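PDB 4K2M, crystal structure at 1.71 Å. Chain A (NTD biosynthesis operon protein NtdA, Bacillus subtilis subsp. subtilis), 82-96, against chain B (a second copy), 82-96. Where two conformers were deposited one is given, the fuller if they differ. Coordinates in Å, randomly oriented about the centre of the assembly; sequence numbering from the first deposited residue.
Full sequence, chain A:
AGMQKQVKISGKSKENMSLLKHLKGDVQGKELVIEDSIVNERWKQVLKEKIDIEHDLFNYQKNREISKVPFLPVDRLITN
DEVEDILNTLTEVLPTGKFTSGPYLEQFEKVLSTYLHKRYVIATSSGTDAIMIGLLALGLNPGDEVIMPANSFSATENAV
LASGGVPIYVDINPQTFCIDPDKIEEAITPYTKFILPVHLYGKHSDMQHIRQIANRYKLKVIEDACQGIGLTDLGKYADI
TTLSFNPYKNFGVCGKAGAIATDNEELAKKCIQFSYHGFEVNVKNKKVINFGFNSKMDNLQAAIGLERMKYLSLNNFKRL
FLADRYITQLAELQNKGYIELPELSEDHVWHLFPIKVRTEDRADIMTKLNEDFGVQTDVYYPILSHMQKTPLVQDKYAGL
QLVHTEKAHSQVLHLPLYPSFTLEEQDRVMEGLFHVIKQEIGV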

# COMPACT_ATOMS: atom_id res chain seq x y z
N GLU A 82 21.08 6.10 -7.93
CA GLU A 82 19.99 5.28 -7.41
C GLU A 82 19.06 4.87 -8.54
O GLU A 82 18.65 3.71 -8.63
CB GLU A 82 19.21 6.03 -6.33
CG GLU A 82 19.95 6.16 -5.01
CD GLU A 82 19.22 7.06 -4.04
OE1 GLU A 82 19.43 8.29 -4.09
OE2 GLU A 82 18.45 6.53 -3.21
N VAL A 83 18.75 5.82 -9.43
CA VAL A 83 17.85 5.54 -10.54
C VAL A 83 18.42 4.43 -11.40
O VAL A 83 17.70 3.52 -11.81
CB VAL A 83 17.56 6.80 -11.38
CG1 VAL A 83 16.80 6.44 -12.66
CG2 VAL A 83 16.73 7.80 -10.57
N GLU A 84 19.73 4.49 -11.65
CA GLU A 84 20.39 3.45 -12.42
C GLU A 84 20.31 2.09 -11.73
O GLU A 84 19.96 1.09 -12.38
CB GLU A 84 21.85 3.85 -12.70
CG GLU A 84 22.64 2.81 -13.49
CD GLU A 84 23.97 3.35 -13.99
OE1 GLU A 84 24.27 4.53 -13.72
OE2 GLU A 84 24.70 2.59 -14.66
N ASP A 85 20.61 2.04 -10.43
CA ASP A 85 20.51 0.81 -9.66
C ASP A 85 19.10 0.24 -9.69
O ASP A 85 18.92 -0.97 -9.79
CB ASP A 85 20.90 1.04 -8.19
CG ASP A 85 22.39 1.28 -8.00
OD1 ASP A 85 23.16 1.00 -8.94
OD2 ASP A 85 22.78 1.74 -6.91
N ILE A 86 18.11 1.12 -9.57
CA ILE A 86 16.71 0.68 -9.50
C ILE A 86 16.24 0.13 -10.84
O ILE A 86 15.61 -0.92 -10.91
CB ILE A 86 15.79 1.83 -9.02
CG1 ILE A 86 16.08 2.16 -7.55
CG2 ILE A 86 14.32 1.47 -9.19
CD1 ILE A 86 15.60 3.56 -7.13
N LEU A 87 16.57 0.83 -11.92
CA LEU A 87 16.23 0.34 -13.26
C LEU A 87 16.87 -1.02 -13.52
O LEU A 87 16.26 -1.88 -14.16
CB LEU A 87 16.64 1.34 -14.33
CG LEU A 87 15.78 2.59 -14.41
CD1 LEU A 87 16.42 3.63 -15.33
CD2 LEU A 87 14.38 2.25 -14.91
N ASN A 88 18.09 -1.20 -13.03
CA ASN A 88 18.79 -2.48 -13.14
C ASN A 88 18.09 -3.63 -12.42
O ASN A 88 17.93 -4.72 -12.98
CB ASN A 88 20.23 -2.37 -12.62
CG ASN A 88 21.17 -1.76 -13.65
OD1 ASN A 88 20.94 -1.87 -14.85
ND2 ASN A 88 22.24 -1.11 -13.18
N THR A 89 17.67 -3.40 -11.18
CA THR A 89 17.00 -4.45 -10.43
C THR A 89 15.60 -4.74 -11.00
O THR A 89 15.16 -5.89 -11.02
CB THR A 89 16.95 -4.18 -8.89
OG1 THR A 89 16.77 -5.42 -8.19
CG2 THR A 89 15.82 -3.23 -8.51
N LEU A 90 14.92 -3.70 -11.48
CA LEU A 90 13.58 -3.87 -12.04
C LEU A 90 13.64 -4.63 -13.36
O LEU A 90 12.68 -5.29 -13.75
CB LEU A 90 12.89 -2.53 -12.22
CG LEU A 90 12.61 -1.81 -10.90
CD1 LEU A 90 11.76 -0.56 -11.11
CD2 LEU A 90 11.96 -2.75 -9.86
N THR A 91 14.76 -4.51 -14.06
CA THR A 91 14.96 -5.29 -15.28
C THR A 91 14.94 -6.78 -14.96
O THR A 91 14.51 -7.61 -15.78
CB THR A 91 16.28 -4.90 -15.96
OG1 THR A 91 16.20 -3.52 -16.37
CG2 THR A 91 16.53 -5.76 -17.18
N GLU A 92 15.39 -7.13 -13.76
CA GLU A 92 15.37 -8.53 -13.30
C GLU A 92 14.06 -8.90 -12.61
O GLU A 92 13.58 -10.04 -12.74
CB GLU A 92 16.52 -8.78 -12.33
CG GLU A 92 17.88 -8.32 -12.83
CD GLU A 92 18.96 -8.48 -11.77
OE1 GLU A 92 18.66 -9.03 -10.68
OE2 GLU A 92 20.11 -8.06 -12.02
N VAL A 93 13.48 -7.98 -11.85
CA VAL A 93 12.27 -8.32 -11.09
C VAL A 93 11.02 -8.39 -11.97
O VAL A 93 10.21 -9.30 -11.82
CB VAL A 93 12.02 -7.35 -9.92
CG1 VAL A 93 10.72 -7.70 -9.22
CG2 VAL A 93 13.16 -7.44 -8.92
N LEU A 94 10.88 -7.44 -12.89
CA LEU A 94 9.66 -7.34 -13.69
C LEU A 94 9.27 -8.64 -14.41
O LEU A 94 8.09 -9.03 -14.35
CB LEU A 94 9.68 -6.13 -14.63
CG LEU A 94 9.51 -4.76 -13.94
CD1 LEU A 94 9.79 -3.62 -14.92
CD2 LEU A 94 8.12 -4.62 -13.32
N PRO A 95 10.23 -9.31 -15.07
CA PRO A 95 9.87 -10.54 -15.80
C PRO A 95 9.53 -11.70 -14.88
O PRO A 95 9.01 -12.71 -15.37
CB PRO A 95 11.17 -10.89 -16.56
CG PRO A 95 11.96 -9.63 -16.61
CD PRO A 95 11.64 -8.91 -15.34
N THR A 96 9.82 -11.59 -13.59
CA THR A 96 9.45 -12.66 -12.65
C THR A 96 7.96 -12.67 -12.39
O THR A 96 7.41 -13.69 -11.98
CB THR A 96 10.16 -12.55 -11.28
OG1 THR A 96 9.64 -11.43 -10.55
CG2 THR A 96 11.67 -12.44 -11.46
N GLU B 82 4.85 -5.69 -22.11
CA GLU B 82 4.48 -4.92 -20.92
C GLU B 82 5.71 -4.47 -20.16
O GLU B 82 5.82 -3.30 -19.74
CB GLU B 82 3.58 -5.74 -19.99
CG GLU B 82 2.15 -5.82 -20.48
CD GLU B 82 1.33 -6.79 -19.68
OE1 GLU B 82 1.51 -8.01 -19.89
OE2 GLU B 82 0.52 -6.32 -18.86
N VAL B 83 6.64 -5.39 -19.96
CA VAL B 83 7.89 -5.07 -19.28
C VAL B 83 8.61 -3.93 -19.99
O VAL B 83 9.07 -2.98 -19.34
CB VAL B 83 8.81 -6.30 -19.15
CG1 VAL B 83 10.18 -5.91 -18.57
CG2 VAL B 83 8.14 -7.35 -18.25
N GLU B 84 8.68 -3.99 -21.32
CA GLU B 84 9.31 -2.91 -22.08
C GLU B 84 8.61 -1.57 -21.85
O GLU B 84 9.28 -0.56 -21.61
CB GLU B 84 9.35 -3.23 -23.58
CG GLU B 84 10.33 -2.35 -24.36
CD GLU B 84 10.15 -2.42 -25.88
OE1 GLU B 84 9.51 -3.38 -26.37
OE2 GLU B 84 10.64 -1.50 -26.57
N ASP B 85 7.28 -1.56 -21.93
CA ASP B 85 6.52 -0.34 -21.72
C ASP B 85 6.73 0.20 -20.31
O ASP B 85 6.80 1.41 -20.09
CB ASP B 85 5.02 -0.60 -21.88
CG ASP B 85 4.59 -0.79 -23.32
OD1 ASP B 85 5.27 -0.27 -24.22
OD2 ASP B 85 3.55 -1.45 -23.53
N ILE B 86 6.82 -0.70 -19.34
CA ILE B 86 6.96 -0.29 -17.94
C ILE B 86 8.35 0.29 -17.68
O ILE B 86 8.47 1.34 -17.04
CB ILE B 86 6.71 -1.46 -17.00
CG1 ILE B 86 5.24 -1.84 -17.07
CG2 ILE B 86 7.12 -1.11 -15.56
CD1 ILE B 86 4.93 -3.22 -16.46
N LEU B 87 9.39 -0.37 -18.19
CA LEU B 87 10.73 0.16 -18.04
C LEU B 87 10.85 1.53 -18.71
O LEU B 87 11.48 2.44 -18.16
CB LEU B 87 11.78 -0.80 -18.60
CG LEU B 87 12.09 -2.04 -17.77
CD1 LEU B 87 12.93 -3.04 -18.58
CD2 LEU B 87 12.80 -1.70 -16.45
N ASN B 88 10.23 1.69 -19.88
CA ASN B 88 10.24 2.99 -20.54
C ASN B 88 9.56 4.09 -19.72
O ASN B 88 10.06 5.21 -19.65
CB ASN B 88 9.64 2.90 -21.95
CG ASN B 88 10.57 2.21 -22.94
OD1 ASN B 88 11.79 2.18 -22.74
ND2 ASN B 88 10.01 1.65 -24.00
N THR B 89 8.42 3.78 -19.12
CA THR B 89 7.72 4.80 -18.34
C THR B 89 8.49 5.12 -17.04
O THR B 89 8.55 6.27 -16.63
CB THR B 89 6.22 4.46 -18.08
OG1 THR B 89 5.50 5.66 -17.77
CG2 THR B 89 6.06 3.48 -16.93
N LEU B 90 9.09 4.10 -16.44
CA LEU B 90 9.83 4.28 -15.18
C LEU B 90 11.11 5.06 -15.42
O LEU B 90 11.59 5.74 -14.53
CB LEU B 90 10.11 2.94 -14.50
CG LEU B 90 8.85 2.22 -14.00
CD1 LEU B 90 9.19 0.95 -13.22
CD2 LEU B 90 8.00 3.16 -13.15
N THR B 91 11.65 4.96 -16.63
CA THR B 91 12.82 5.76 -16.97
C THR B 91 12.51 7.25 -16.84
O THR B 91 13.38 8.04 -16.45
CB THR B 91 13.35 5.39 -18.36
OG1 THR B 91 13.78 4.02 -18.32
CG2 THR B 91 14.53 6.26 -18.74
N GLU B 92 11.26 7.62 -17.10
CA GLU B 92 10.80 9.00 -16.96
C GLU B 92 10.27 9.33 -15.56
O GLU B 92 10.43 10.44 -15.07
CB GLU B 92 9.68 9.30 -17.97
CG GLU B 92 10.05 9.02 -19.41
CD GLU B 92 8.88 9.25 -20.35
OE1 GLU B 92 7.73 9.22 -19.87
OE2 GLU B 92 9.12 9.47 -21.56
N VAL B 93 9.60 8.37 -14.92
CA VAL B 93 9.03 8.63 -13.60
C VAL B 93 10.08 8.72 -12.51
O VAL B 93 10.03 9.64 -11.67
CB VAL B 93 8.02 7.54 -13.20
CG1 VAL B 93 7.49 7.79 -11.78
CG2 VAL B 93 6.88 7.53 -14.19
N LEU B 94 11.02 7.79 -12.50
CA LEU B 94 11.98 7.71 -11.40
C LEU B 94 12.73 9.02 -11.10
O LEU B 94 12.84 9.39 -9.94
CB LEU B 94 12.95 6.53 -11.57
CG LEU B 94 12.31 5.16 -11.39
CD1 LEU B 94 13.21 4.04 -11.93
CD2 LEU B 94 11.99 4.89 -9.90
N PRO B 95 13.24 9.71 -12.14
CA PRO B 95 13.96 10.96 -11.86
C PRO B 95 13.09 12.08 -11.32
O PRO B 95 13.64 13.04 -10.78
CB PRO B 95 14.53 11.36 -13.23
CG PRO B 95 14.53 10.11 -14.04
CD PRO B 95 13.32 9.36 -13.57
N THR B 96 11.77 11.98 -11.47
CA THR B 96 10.89 13.03 -10.94
C THR B 96 10.86 12.97 -9.42
O THR B 96 10.53 13.96 -8.76
CB THR B 96 9.43 12.93 -11.46
OG1 THR B 96 8.78 11.78 -10.90
CG2 THR B 96 9.41 12.87 -12.99

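How do the two backbones lie against each other? The helical parts of the two stretches run nearly antiparallel, at 165°, with the axes 10.8 Å apart at closest approach. The register is symmetric: A:Leu87 CA lies 7.3 Å from B:Leu87 CA, while A:Val83 CA and B:Leu94 CA are 6.3 Å apart, as are A:Leu94 CA and B:Val83 CA.

What fills the space between the helices? Aliphatic side chains do, and 620 Å² of surface is buried. At the middle, A:Leu90 CD1 meets B:Leu90 CD1 at 3.7 Å, a residue touching its own copy. The CA-to-CB bond of A:Leu87 points sideways, yet the end of the side chain comes nearer, and A:Leu87 CD2 reaches B:Leu94 CD1 at 3.7 Å. A:Leu94 CD1 also packs on B:Ile86 CG2 at 3.7 Å; farther out, A:Val83 CG1 meets B:Leu94 CB at 4.0 Å.

Does any polar bond cross the contact? None does; the contact between them is apolar packing, of the kind the hydrophobic effect favours. A:Thr91 instead turns its hydroxyl back on its own helix, donating from OG1 to A:Leu87 O at 2.8 Å. That same OG1 lies 3.9 Å from B:Leu87 CD2, a van der Waals neighbour. The CA-to-CB bonds of A:Glu84 and A:Asn88 point away, and neither residue touches the other stretch.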